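Local coordinates for protein butyryl-CoA dehydrogenase (Marinomonas mediterranea, PDB 6CXT) that is a flavoprotein of the acyl-CoA dehydrogenase family that binds flavin-adenine dinucleotide and assembles from several copies of its chain, at residues I125-A130 against L137-Q142; H7-L12 against I64-K69; K107-P112 against K221-G226; N159-D164 against G196-K201. One frame throughout, in Å; residues are numbered along the deposited sequence.

Contact 1 of 4, residues I125-A130 against L137-Q142; sequences ISEASA and LATTAQ. With FAD (flavin-adenine dinucleotide), chain D.
Glu127 OE2 is gripped by three groups: it accepts hydrogen bonds from the hydroxyl Thr139 OG1 at 2.8 Å and the backbone Thr139 N at 3.0 Å, and it forms a salt bridge with the Lys154 amine. The contact lies in the beta domain in the middle of the acyl-CoA dehydrogenase fold, where the loop after strand 121-124 meets the lead-in to strand 140-144. Both Thr139 donors come down on the same face of the carboxylate, well above its plane. The other oxygen, Glu127 OE1, offers its syn lone pair to Ala138 N at 2.7 Å, though the N-H is bent to 144°. Bonds at both oxygens should restrict rotation of the buried carboxylate, and the lysine would balance its charge. Beside this polar grip, Leu137 supplies the apolar part. Its CD1 lies 4.1 Å from Ile125 CG1, the two side chains crossing at about a right angle, while CD2 packs on the methyl of Ala130. The 125-130 loop also holds the flavin: Ile125 N donates to FAD O2 at 2.9 Å, and Ser126 N meets the same oxygen with an almost straight bond, its N-H...O angle being 174°.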
# COMPACT_ATOMS: atom_id res chain seq x y z
N ILE B 125 -27.99 -8.57 -16.55
CA ILE B 125 -28.11 -7.13 -16.80
C ILE B 125 -26.99 -6.63 -17.70
O ILE B 125 -27.27 -5.86 -18.64
CB ILE B 125 -28.28 -6.30 -15.47
CG1 ILE B 125 -28.52 -4.82 -15.80
CG2 ILE B 125 -27.01 -6.41 -14.57
CD1 ILE B 125 -29.01 -3.95 -14.68
N SER B 126 -25.73 -7.09 -17.49
CA SER B 126 -24.56 -6.54 -18.22
C SER B 126 -24.69 -6.80 -19.73
O SER B 126 -25.22 -7.85 -20.11
CB SER B 126 -23.23 -7.17 -17.68
OG SER B 126 -23.20 -6.94 -16.26
N GLU B 127 -24.23 -5.88 -20.57
CA GLU B 127 -24.27 -6.09 -22.00
C GLU B 127 -22.95 -5.81 -22.58
O GLU B 127 -22.05 -5.40 -21.85
CB GLU B 127 -25.32 -5.14 -22.66
CG GLU B 127 -26.69 -5.36 -22.07
CD GLU B 127 -27.75 -4.32 -22.49
OE1 GLU B 127 -27.37 -3.24 -22.98
OE2 GLU B 127 -28.95 -4.61 -22.24
N ALA B 128 -22.85 -5.91 -23.91
CA ALA B 128 -21.62 -5.52 -24.63
C ALA B 128 -21.16 -4.09 -24.26
O ALA B 128 -19.96 -3.86 -24.09
CB ALA B 128 -21.77 -5.67 -26.13
N SER B 129 -22.10 -3.17 -24.11
CA SER B 129 -21.78 -1.79 -23.78
C SER B 129 -22.33 -1.31 -22.42
O SER B 129 -22.35 -0.12 -22.13
CB SER B 129 -22.29 -0.87 -24.90
OG SER B 129 -21.45 -1.07 -26.03
N ALA B 130 -22.82 -2.23 -21.60
CA ALA B 130 -23.29 -1.83 -20.29
C ALA B 130 -22.58 -2.71 -19.29
O ALA B 130 -22.77 -3.93 -19.27
CB ALA B 130 -24.80 -1.99 -20.21
N LEU B 137 -29.53 0.56 -21.21
CA LEU B 137 -29.56 -0.86 -21.62
C LEU B 137 -30.08 -0.96 -23.06
O LEU B 137 -31.16 -0.41 -23.36
CB LEU B 137 -30.38 -1.71 -20.64
CG LEU B 137 -29.91 -1.70 -19.18
CD1 LEU B 137 -30.84 -2.53 -18.36
CD2 LEU B 137 -28.47 -2.25 -19.06
N ALA B 138 -29.28 -1.58 -23.93
CA ALA B 138 -29.64 -1.90 -25.31
C ALA B 138 -30.74 -2.99 -25.43
O ALA B 138 -31.46 -3.02 -26.41
CB ALA B 138 -28.43 -2.26 -26.13
N THR B 139 -30.87 -3.86 -24.43
CA THR B 139 -31.93 -4.86 -24.39
C THR B 139 -33.26 -4.11 -24.17
O THR B 139 -33.40 -3.32 -23.25
CB THR B 139 -31.70 -5.90 -23.29
OG1 THR B 139 -30.44 -6.57 -23.55
CG2 THR B 139 -32.86 -6.98 -23.26
N THR B 140 -34.23 -4.37 -25.07
CA THR B 140 -35.56 -3.67 -25.03
C THR B 140 -36.68 -4.63 -24.68
O THR B 140 -36.56 -5.84 -24.92
CB THR B 140 -35.89 -3.03 -26.36
OG1 THR B 140 -35.88 -4.04 -27.36
CG2 THR B 140 -34.85 -1.99 -26.72
N ALA B 141 -37.75 -4.12 -24.08
CA ALA B 141 -38.94 -4.90 -23.91
C ALA B 141 -40.11 -4.07 -24.46
O ALA B 141 -40.34 -2.97 -23.97
CB ALA B 141 -39.17 -5.26 -22.46
N GLN B 142 -40.83 -4.59 -25.46
CA GLN B 142 -41.99 -3.89 -26.08
C GLN B 142 -43.31 -4.56 -25.62
O GLN B 142 -43.45 -5.79 -25.68
CB GLN B 142 -41.84 -3.91 -27.59
CG GLN B 142 -42.87 -3.09 -28.37
CD GLN B 142 -42.71 -1.57 -28.22
OE1 GLN B 142 -42.72 -1.01 -27.11
NE2 GLN B 142 -42.56 -0.89 -29.35
PA FAD D . -16.31 -1.68 -17.35
O1A FAD D . -17.60 -1.19 -16.73
O2A FAD D . -15.96 -1.56 -18.83
O5B FAD D . -15.08 -1.11 -16.45
C5B FAD D . -13.70 -1.21 -16.87
C4B FAD D . -12.92 -0.37 -15.84
O4B FAD D . -13.41 0.99 -15.83
C3B FAD D . -13.09 -0.92 -14.43
O3B FAD D . -11.84 -0.66 -13.78
C2B FAD D . -14.15 0.03 -13.82
O2B FAD D . -14.14 0.08 -12.37
C1B FAD D . -13.81 1.38 -14.53
N9A FAD D . -14.99 2.26 -14.48
C8A FAD D . -16.15 2.12 -15.19
N7A FAD D . -17.06 3.08 -14.78
C5A FAD D . -16.48 3.81 -13.79
C6A FAD D . -16.84 4.97 -12.93
N6A FAD D . -18.08 5.57 -12.99
N1A FAD D . -15.90 5.40 -12.03
C2A FAD D . -14.66 4.82 -11.90
N3A FAD D . -14.27 3.79 -12.67
C4A FAD D . -15.11 3.25 -13.60
N1 FAD D . -23.18 -9.48 -14.91
C2 FAD D . -24.50 -9.88 -14.87
O2 FAD D . -25.33 -9.10 -15.40
N3 FAD D . -24.91 -11.06 -14.32
C4 FAD D . -24.02 -11.95 -13.83
O4 FAD D . -24.42 -13.01 -13.35
C4X FAD D . -22.56 -11.59 -13.84
N5 FAD D . -21.60 -12.42 -13.40
C5X FAD D . -20.27 -12.12 -13.47
C6 FAD D . -19.33 -13.07 -12.98
C7 FAD D . -17.96 -12.79 -13.07
C7M FAD D . -16.97 -13.82 -12.58
C8 FAD D . -17.49 -11.52 -13.66
C8M FAD D . -16.03 -11.21 -13.74
C9 FAD D . -18.41 -10.56 -14.12
C9A FAD D . -19.80 -10.83 -14.03
N10 FAD D . -20.78 -9.91 -14.51
C10 FAD D . -22.17 -10.28 -14.43
C1' FAD D . -20.41 -8.64 -15.11
C2' FAD D . -19.94 -7.67 -14.00
O2' FAD D . -21.01 -7.20 -13.16
C3' FAD D . -19.13 -6.56 -14.65
O3' FAD D . -17.94 -7.17 -15.17
C4' FAD D . -18.84 -5.30 -13.82
O4' FAD D . -20.08 -4.56 -13.56
C5' FAD D . -17.87 -4.36 -14.55
O5' FAD D . -18.37 -4.15 -15.88
P FAD D . -17.40 -4.33 -17.10
O1P FAD D . -18.14 -4.00 -18.40
O2P FAD D . -16.71 -5.68 -17.11
O3P FAD D . -16.23 -3.25 -16.96

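Contact 2 of 4, residues H7-L12 against I64-K69; sequences HEQAEL and ILTTIK
Gln9 and Thr66 carry this contact, their side chains crossing at about a right angle between helix 7-19 and helix 64-77. The glutamine leaves its helix with CG anti to the carbonyl carbon (chi1 -76°) and then runs extended, which carries the amide across to the threonine. There NE2 donates to Thr66 OG1 at 2.8 Å, with an N-H...O angle of 171°. The hydroxyl oxygen lies only 6° out of the amide plane, so the bond is both straight and well aligned with the flat group. On the same side chain, Gln9 CG lies 3.5 Å from Thr66 OG1. The amide is held at its other end as well, since OE1 accepts a bond from Thr6 N, and together these bonds should fix the turn of the amide about its last torsion.

Thr66 presents two different surfaces to the first helix. Its hydroxyl serves Gln9 and is also hydrogen-bonded to Asp63 OD1, in the residue just before helix 64-77, whereas its methyl faces Leu12, whose branch CD1 approaches CG2 obliquely to 3.8 Å.

This is helix-to-helix packing within the N-terminal helical domain of the acyl-CoA dehydrogenase fold. Leu12 also reaches Phe62, in the loop leading into helix 64-77. From that helix Ile64 and Ile68 pack against helices 231-245 and 279-306, while Leu65 meets Met1 of the third subunit.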
# COMPACT_ATOMS: atom_id res chain seq x y z
N HIS B 7 -27.35 -19.64 20.67
CA HIS B 7 -27.03 -21.05 20.65
C HIS B 7 -27.47 -21.64 19.29
O HIS B 7 -26.76 -22.45 18.70
CB HIS B 7 -27.73 -21.78 21.81
CG HIS B 7 -27.38 -23.23 21.90
ND1 HIS B 7 -26.29 -23.69 22.61
CD2 HIS B 7 -27.96 -24.33 21.37
CE1 HIS B 7 -26.21 -25.01 22.51
NE2 HIS B 7 -27.22 -25.42 21.76
N GLU B 8 -28.63 -21.23 18.83
CA GLU B 8 -29.17 -21.72 17.57
C GLU B 8 -28.26 -21.29 16.38
O GLU B 8 -27.90 -22.11 15.53
CB GLU B 8 -30.62 -21.23 17.40
CG GLU B 8 -31.40 -21.75 16.18
CD GLU B 8 -31.43 -23.29 16.03
OE1 GLU B 8 -31.34 -24.03 17.05
OE2 GLU B 8 -31.55 -23.78 14.88
N GLN B 9 -27.87 -20.00 16.38
CA GLN B 9 -27.02 -19.48 15.30
C GLN B 9 -25.69 -20.21 15.32
O GLN B 9 -25.22 -20.62 14.26
CB GLN B 9 -26.84 -17.98 15.43
CG GLN B 9 -28.08 -17.23 14.99
CD GLN B 9 -28.03 -15.79 15.36
OE1 GLN B 9 -27.51 -15.43 16.42
NE2 GLN B 9 -28.55 -14.93 14.48
N ALA B 10 -25.09 -20.39 16.50
CA ALA B 10 -23.85 -21.21 16.64
C ALA B 10 -23.98 -22.62 16.11
O ALA B 10 -23.06 -23.16 15.46
CB ALA B 10 -23.36 -21.24 18.07
N GLU B 11 -25.12 -23.25 16.42
CA GLU B 11 -25.40 -24.59 15.96
C GLU B 11 -25.45 -24.67 14.42
O GLU B 11 -24.89 -25.59 13.80
CB GLU B 11 -26.69 -25.14 16.60
CG GLU B 11 -26.84 -26.65 16.46
CD GLU B 11 -25.50 -27.37 16.53
OE1 GLU B 11 -24.85 -27.27 17.61
OE2 GLU B 11 -25.09 -27.98 15.51
N LEU B 12 -26.16 -23.72 13.82
CA LEU B 12 -26.26 -23.64 12.37
C LEU B 12 -24.89 -23.41 11.74
O LEU B 12 -24.56 -23.99 10.71
CB LEU B 12 -27.23 -22.53 11.99
CG LEU B 12 -28.70 -22.86 12.26
CD1 LEU B 12 -29.51 -21.59 12.44
CD2 LEU B 12 -29.27 -23.73 11.14
N ILE B 64 -31.25 -11.96 8.06
CA ILE B 64 -30.00 -11.68 7.32
C ILE B 64 -28.73 -12.12 8.07
O ILE B 64 -27.86 -12.81 7.51
CB ILE B 64 -29.92 -10.22 6.83
CG1 ILE B 64 -31.19 -9.89 6.05
CG2 ILE B 64 -28.79 -10.06 5.82
CD1 ILE B 64 -31.37 -8.40 5.87
N LEU B 65 -28.64 -11.79 9.35
CA LEU B 65 -27.46 -12.23 10.08
C LEU B 65 -27.26 -13.72 10.16
O LEU B 65 -26.11 -14.20 9.99
CB LEU B 65 -27.39 -11.64 11.51
CG LEU B 65 -26.74 -10.26 11.54
CD1 LEU B 65 -27.12 -9.57 12.85
CD2 LEU B 65 -25.20 -10.33 11.37
N THR B 66 -28.34 -14.46 10.45
CA THR B 66 -28.23 -15.90 10.51
C THR B 66 -27.84 -16.45 9.13
O THR B 66 -27.04 -17.38 9.03
CB THR B 66 -29.57 -16.56 10.96
OG1 THR B 66 -29.92 -16.03 12.24
CG2 THR B 66 -29.38 -18.03 11.09
N THR B 67 -28.46 -15.88 8.09
CA THR B 67 -28.23 -16.35 6.73
C THR B 67 -26.73 -16.13 6.39
O THR B 67 -26.07 -17.06 5.91
CB THR B 67 -29.07 -15.55 5.72
OG1 THR B 67 -30.45 -15.86 5.88
CG2 THR B 67 -28.65 -15.84 4.24
N ILE B 68 -26.21 -14.92 6.62
CA ILE B 68 -24.79 -14.66 6.25
C ILE B 68 -23.82 -15.52 7.08
O ILE B 68 -22.75 -15.92 6.60
CB ILE B 68 -24.40 -13.15 6.21
CG1 ILE B 68 -24.46 -12.46 7.54
CG2 ILE B 68 -25.20 -12.40 5.13
CD1 ILE B 68 -23.13 -12.49 8.27
N LYS B 69 -24.19 -15.79 8.34
CA LYS B 69 -23.30 -16.60 9.19
C LYS B 69 -23.20 -18.00 8.65
O LYS B 69 -22.12 -18.62 8.66
CB LYS B 69 -23.79 -16.60 10.66
CG LYS B 69 -22.89 -17.30 11.67
CD LYS B 69 -21.47 -16.73 11.73
CE LYS B 69 -20.74 -17.25 12.97
NZ LYS B 69 -19.37 -16.63 13.02

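Contact 3 of 4, residues K107-P112 against K221-G226; sequences KHQLLP and KDYALG
Gln109 reaches out from helix 104-114 to the hydroxyl of Tyr223, the one residue pair with atoms within 4.5 Å between the segments 107-112 and 221-226. NE2 donates to Tyr223 OH at 3.3 Å, a rather long bond whose N-H...O angle of 145° is clearly bent. The glutamine starts with CG anti to its own N (chi1 -166°) and continues extended, which takes the amide away from the helix and over to the phenol. The oxygen lies almost in the amide plane, yet amide and ring planes stand 85° apart. The amide nitrogen approaches the ring obliquely, 4.0 Å from both Tyr223 CE1 and Tyr223 CZ.

Across this surface the polar bond joins two parts of the acyl-CoA dehydrogenase fold: a helix of the N-terminal helical domain and the 3-10 turn that precedes the short, weakly bonded strand about 224-225 of the beta domain. Gln109 is exposed, and the contact is small, burying 93 Å² in all.

The buried packing nearby runs through shared neighbours. Leu110 is buried against Val185 and Tyr165 of the beta domain and against Ile98 of helix 81-101. Leu225 packs on the same Val185 and also touches Leu106, about one turn before Leu110 on helix 104-114. Tyr223 in turn rests on Leu106 and Pro187, apolar support for the loosely bonded phenol.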
# COMPACT_ATOMS: atom_id res chain seq x y z
N LYS B 107 -44.60 -15.78 -7.24
CA LYS B 107 -43.90 -16.32 -6.08
C LYS B 107 -44.23 -17.79 -5.75
O LYS B 107 -43.31 -18.59 -5.54
CB LYS B 107 -44.05 -15.43 -4.86
CG LYS B 107 -43.46 -14.05 -5.08
CD LYS B 107 -43.50 -13.20 -3.83
CE LYS B 107 -44.92 -12.93 -3.37
NZ LYS B 107 -44.98 -11.73 -2.49
N HIS B 108 -45.52 -18.15 -5.72
CA HIS B 108 -45.91 -19.55 -5.52
C HIS B 108 -45.51 -20.46 -6.66
O HIS B 108 -45.16 -21.62 -6.43
CB HIS B 108 -47.40 -19.69 -5.17
CG HIS B 108 -47.68 -19.30 -3.75
ND1 HIS B 108 -48.29 -18.11 -3.42
CD2 HIS B 108 -47.36 -19.90 -2.58
CE1 HIS B 108 -48.38 -18.02 -2.10
NE2 HIS B 108 -47.81 -19.09 -1.57
N GLN B 109 -45.53 -19.93 -7.87
CA GLN B 109 -45.09 -20.72 -9.03
C GLN B 109 -43.56 -21.00 -9.01
O GLN B 109 -43.13 -22.12 -9.26
CB GLN B 109 -45.44 -19.98 -10.30
CG GLN B 109 -45.37 -20.79 -11.58
CD GLN B 109 -45.70 -19.93 -12.80
OE1 GLN B 109 -46.76 -19.30 -12.85
NE2 GLN B 109 -44.78 -19.88 -13.77
N LEU B 110 -42.76 -19.99 -8.68
CA LEU B 110 -41.31 -20.07 -8.89
C LEU B 110 -40.50 -20.45 -7.68
O LEU B 110 -39.56 -21.23 -7.81
CB LEU B 110 -40.76 -18.76 -9.48
CG LEU B 110 -41.31 -18.24 -10.79
CD1 LEU B 110 -40.61 -16.99 -11.25
CD2 LEU B 110 -41.25 -19.29 -11.88
N LEU B 111 -40.83 -19.91 -6.51
CA LEU B 111 -39.99 -20.08 -5.32
C LEU B 111 -39.81 -21.49 -4.78
O LEU B 111 -38.73 -21.81 -4.29
CB LEU B 111 -40.33 -19.09 -4.20
CG LEU B 111 -40.06 -17.62 -4.53
CD1 LEU B 111 -40.73 -16.69 -3.53
CD2 LEU B 111 -38.54 -17.36 -4.56
N PRO B 112 -40.87 -22.35 -4.84
CA PRO B 112 -40.59 -23.66 -4.31
C PRO B 112 -39.41 -24.38 -4.94
O PRO B 112 -38.69 -25.04 -4.22
CB PRO B 112 -41.92 -24.44 -4.56
CG PRO B 112 -42.96 -23.36 -4.32
CD PRO B 112 -42.34 -22.16 -5.06
N LYS B 221 -47.03 -10.84 -19.44
CA LYS B 221 -46.79 -9.74 -18.50
C LYS B 221 -46.74 -10.17 -17.04
O LYS B 221 -46.10 -9.47 -16.26
CB LYS B 221 -47.84 -8.63 -18.68
CG LYS B 221 -49.22 -9.03 -18.19
CD LYS B 221 -50.20 -7.89 -18.34
CE LYS B 221 -51.59 -8.34 -17.91
NZ LYS B 221 -52.54 -7.24 -18.14
N ASP B 222 -47.35 -11.29 -16.65
CA ASP B 222 -47.25 -11.75 -15.27
C ASP B 222 -45.81 -12.15 -14.89
O ASP B 222 -45.54 -12.41 -13.73
CB ASP B 222 -48.15 -12.96 -15.01
CG ASP B 222 -49.66 -12.63 -15.12
OD1 ASP B 222 -50.06 -11.44 -15.28
OD2 ASP B 222 -50.45 -13.60 -15.07
N TYR B 223 -44.92 -12.27 -15.87
CA TYR B 223 -43.49 -12.52 -15.60
C TYR B 223 -42.70 -11.26 -15.25
O TYR B 223 -41.53 -11.38 -14.84
CB TYR B 223 -42.82 -13.26 -16.79
CG TYR B 223 -43.16 -14.73 -16.80
CD1 TYR B 223 -42.63 -15.60 -15.83
CD2 TYR B 223 -44.06 -15.27 -17.76
CE1 TYR B 223 -42.97 -16.94 -15.80
CE2 TYR B 223 -44.39 -16.62 -17.75
CZ TYR B 223 -43.84 -17.45 -16.79
OH TYR B 223 -44.18 -18.76 -16.79
N ALA B 224 -43.30 -10.07 -15.41
CA ALA B 224 -42.66 -8.81 -14.97
C ALA B 224 -42.54 -8.81 -13.46
O ALA B 224 -43.43 -9.27 -12.74
CB ALA B 224 -43.40 -7.56 -15.47
N LEU B 225 -41.39 -8.33 -12.98
CA LEU B 225 -41.17 -8.08 -11.56
C LEU B 225 -41.42 -6.58 -11.32
O LEU B 225 -40.78 -5.71 -11.95
CB LEU B 225 -39.72 -8.42 -11.22
CG LEU B 225 -39.38 -9.69 -10.47
CD1 LEU B 225 -40.35 -10.83 -10.76
CD2 LEU B 225 -37.91 -10.06 -10.70
N GLY B 226 -42.34 -6.30 -10.41
CA GLY B 226 -42.73 -4.92 -10.08
C GLY B 226 -43.47 -4.27 -11.24
O GLY B 226 -44.00 -4.96 -12.09

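Contact 4 of 4, residues N159-D164 against G196-K201; sequences NGSIAD and GNDYHK
Ser161 and Asp198 are joined by a short hydrogen bond between two loops of the beta domain of the acyl-CoA dehydrogenase fold. One loop connects strand 147-158 to strand 165-171; the other follows strand 193-195 and leads to strand 209-220.

The polar interaction is specific in direction. Ser161 OG donates to Asp198 OD1 at 2.7 Å, and OD1 receives it on its syn lone pair, the side of the carboxylate where the second oxygen lies. Asp198 OD2 itself stays 3.7 Å from Ser161 OG. The serine hydroxyl sits between its own N and carbonyl carbon (chi1 57°), a rotation that turns it to the aspartate. Across the contact, OD1 of Asp198 nearly eclipses its own CA (chi2 -6°). Asp198 OD1 also accepts a bond from Asn210 ND2, on strand 209-220, which should help to hold the carboxylate in place. The same Asn210 nitrogen reaches Gly196 O, tying the start of the second loop to that strand.

Apolar packing is slight. Ser161 CB is drawn to 3.2 Å from Asp198 OD1 alongside the bond, and both side chains also touch Pro208.

Further bonds hold the backbone: Arg188 NH1 is hydrogen-bonded to the carbonyls of Ser161 and Ala163 in the first loop. Farther along the second loop, residues 199-201 meet the second subunit, where Tyr199 packs on Leu344 of that subunit. The serine side chain is about 11 Å from the bound FAD, and the carbon nearest its hydroxyl across the contact is Asp198 CG, 3.6 Å from Ser161 OG.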
# COMPACT_ATOMS: atom_id res chain seq x y z
N ASN B 159 -24.31 -18.63 -14.26
CA ASN B 159 -25.32 -19.65 -14.39
C ASN B 159 -26.04 -19.61 -15.75
O ASN B 159 -27.08 -20.28 -15.88
CB ASN B 159 -26.39 -19.58 -13.27
CG ASN B 159 -25.79 -19.70 -11.88
OD1 ASN B 159 -24.67 -20.22 -11.72
ND2 ASN B 159 -26.50 -19.22 -10.88
N GLY B 160 -25.53 -18.86 -16.71
CA GLY B 160 -26.18 -18.73 -18.04
C GLY B 160 -26.56 -20.08 -18.65
O GLY B 160 -27.76 -20.30 -19.08
N SER B 161 -25.59 -21.01 -18.69
CA SER B 161 -25.84 -22.31 -19.34
C SER B 161 -26.81 -23.23 -18.60
O SER B 161 -27.55 -23.99 -19.22
CB SER B 161 -24.53 -23.06 -19.63
OG SER B 161 -23.84 -23.21 -18.39
N ILE B 162 -26.89 -23.10 -17.28
CA ILE B 162 -27.68 -24.01 -16.43
C ILE B 162 -29.02 -23.41 -16.00
O ILE B 162 -29.77 -24.06 -15.27
CB ILE B 162 -26.83 -24.47 -15.19
CG1 ILE B 162 -26.36 -23.24 -14.39
CG2 ILE B 162 -25.64 -25.33 -15.69
CD1 ILE B 162 -25.70 -23.61 -13.07
N ALA B 163 -29.27 -22.16 -16.41
CA ALA B 163 -30.41 -21.41 -15.88
C ALA B 163 -31.73 -21.99 -16.44
O ALA B 163 -31.85 -22.22 -17.67
CB ALA B 163 -30.30 -19.93 -16.25
N ASP B 164 -32.69 -22.13 -15.53
CA ASP B 164 -34.09 -22.41 -15.85
C ASP B 164 -34.89 -21.13 -16.00
O ASP B 164 -35.93 -21.14 -16.67
CB ASP B 164 -34.70 -23.31 -14.79
CG ASP B 164 -34.04 -24.64 -14.77
OD1 ASP B 164 -34.06 -25.32 -15.81
OD2 ASP B 164 -33.42 -25.00 -13.74
N GLY B 196 -24.27 -19.05 -25.26
CA GLY B 196 -22.94 -19.49 -25.72
C GLY B 196 -22.34 -20.49 -24.73
O GLY B 196 -22.82 -20.62 -23.59
N ASN B 197 -21.27 -21.18 -25.14
CA ASN B 197 -20.63 -22.12 -24.23
C ASN B 197 -20.03 -21.34 -23.02
O ASN B 197 -19.72 -20.15 -23.15
CB ASN B 197 -19.49 -22.88 -24.97
CG ASN B 197 -20.02 -23.96 -25.91
OD1 ASN B 197 -21.19 -24.29 -25.88
ND2 ASN B 197 -19.16 -24.56 -26.69
N ASP B 198 -19.85 -22.02 -21.91
CA ASP B 198 -19.26 -21.44 -20.73
C ASP B 198 -17.90 -20.81 -21.08
O ASP B 198 -17.13 -21.42 -21.72
CB ASP B 198 -19.02 -22.53 -19.68
CG ASP B 198 -20.29 -23.13 -19.13
OD1 ASP B 198 -21.38 -22.67 -19.43
OD2 ASP B 198 -20.19 -24.06 -18.35
N TYR B 199 -17.64 -19.59 -20.66
CA TYR B 199 -16.36 -18.98 -20.89
C TYR B 199 -15.29 -19.65 -20.08
O TYR B 199 -15.51 -20.00 -18.92
CB TYR B 199 -16.34 -17.54 -20.41
CG TYR B 199 -17.10 -16.61 -21.27
CD1 TYR B 199 -16.71 -16.39 -22.62
CD2 TYR B 199 -18.17 -15.89 -20.76
CE1 TYR B 199 -17.41 -15.48 -23.43
CE2 TYR B 199 -18.86 -14.98 -21.55
CZ TYR B 199 -18.47 -14.80 -22.88
OH TYR B 199 -19.15 -13.91 -23.68
N HIS B 200 -14.12 -19.72 -20.70
CA HIS B 200 -12.88 -20.05 -19.95
C HIS B 200 -12.44 -18.76 -19.30
O HIS B 200 -12.29 -17.72 -20.00
CB HIS B 200 -11.82 -20.53 -20.89
CG HIS B 200 -12.16 -21.85 -21.49
ND1 HIS B 200 -12.15 -23.02 -20.77
CD2 HIS B 200 -12.55 -22.19 -22.74
CE1 HIS B 200 -12.52 -24.03 -21.54
NE2 HIS B 200 -12.77 -23.54 -22.74
N LYS B 201 -12.23 -18.84 -17.98
CA LYS B 201 -11.92 -17.61 -17.24
C LYS B 201 -10.98 -17.93 -16.07
O LYS B 201 -10.63 -19.11 -15.80
CB LYS B 201 -13.23 -16.94 -16.73
CG LYS B 201 -14.04 -17.81 -15.78
CD LYS B 201 -15.46 -17.24 -15.56
CE LYS B 201 -16.12 -17.84 -14.34
NZ LYS B 201 -16.40 -19.26 -14.57

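How the contacts relate
Contact 1 is the buried one, whereas contacts 3 and 4 lie at the surface and contact 2 is partly buried. Contacts 1 and 4 both belong to the beta domain and both touch the second subunit, with centres about 18 Å apart; each turns on a carboxylate accepting bonds, but the buried one takes backbone donors and a lysine besides a hydroxyl. Contacts 2 and 3 instead rely on glutamine N-H groups donated to hydroxyl oxygens. Contact 2 joins two helices of the helical domain, while contact 3 ties that domain to the beta domain. Along the chain, contacts 1 and 4 are nested within the loop that contact 3 closes.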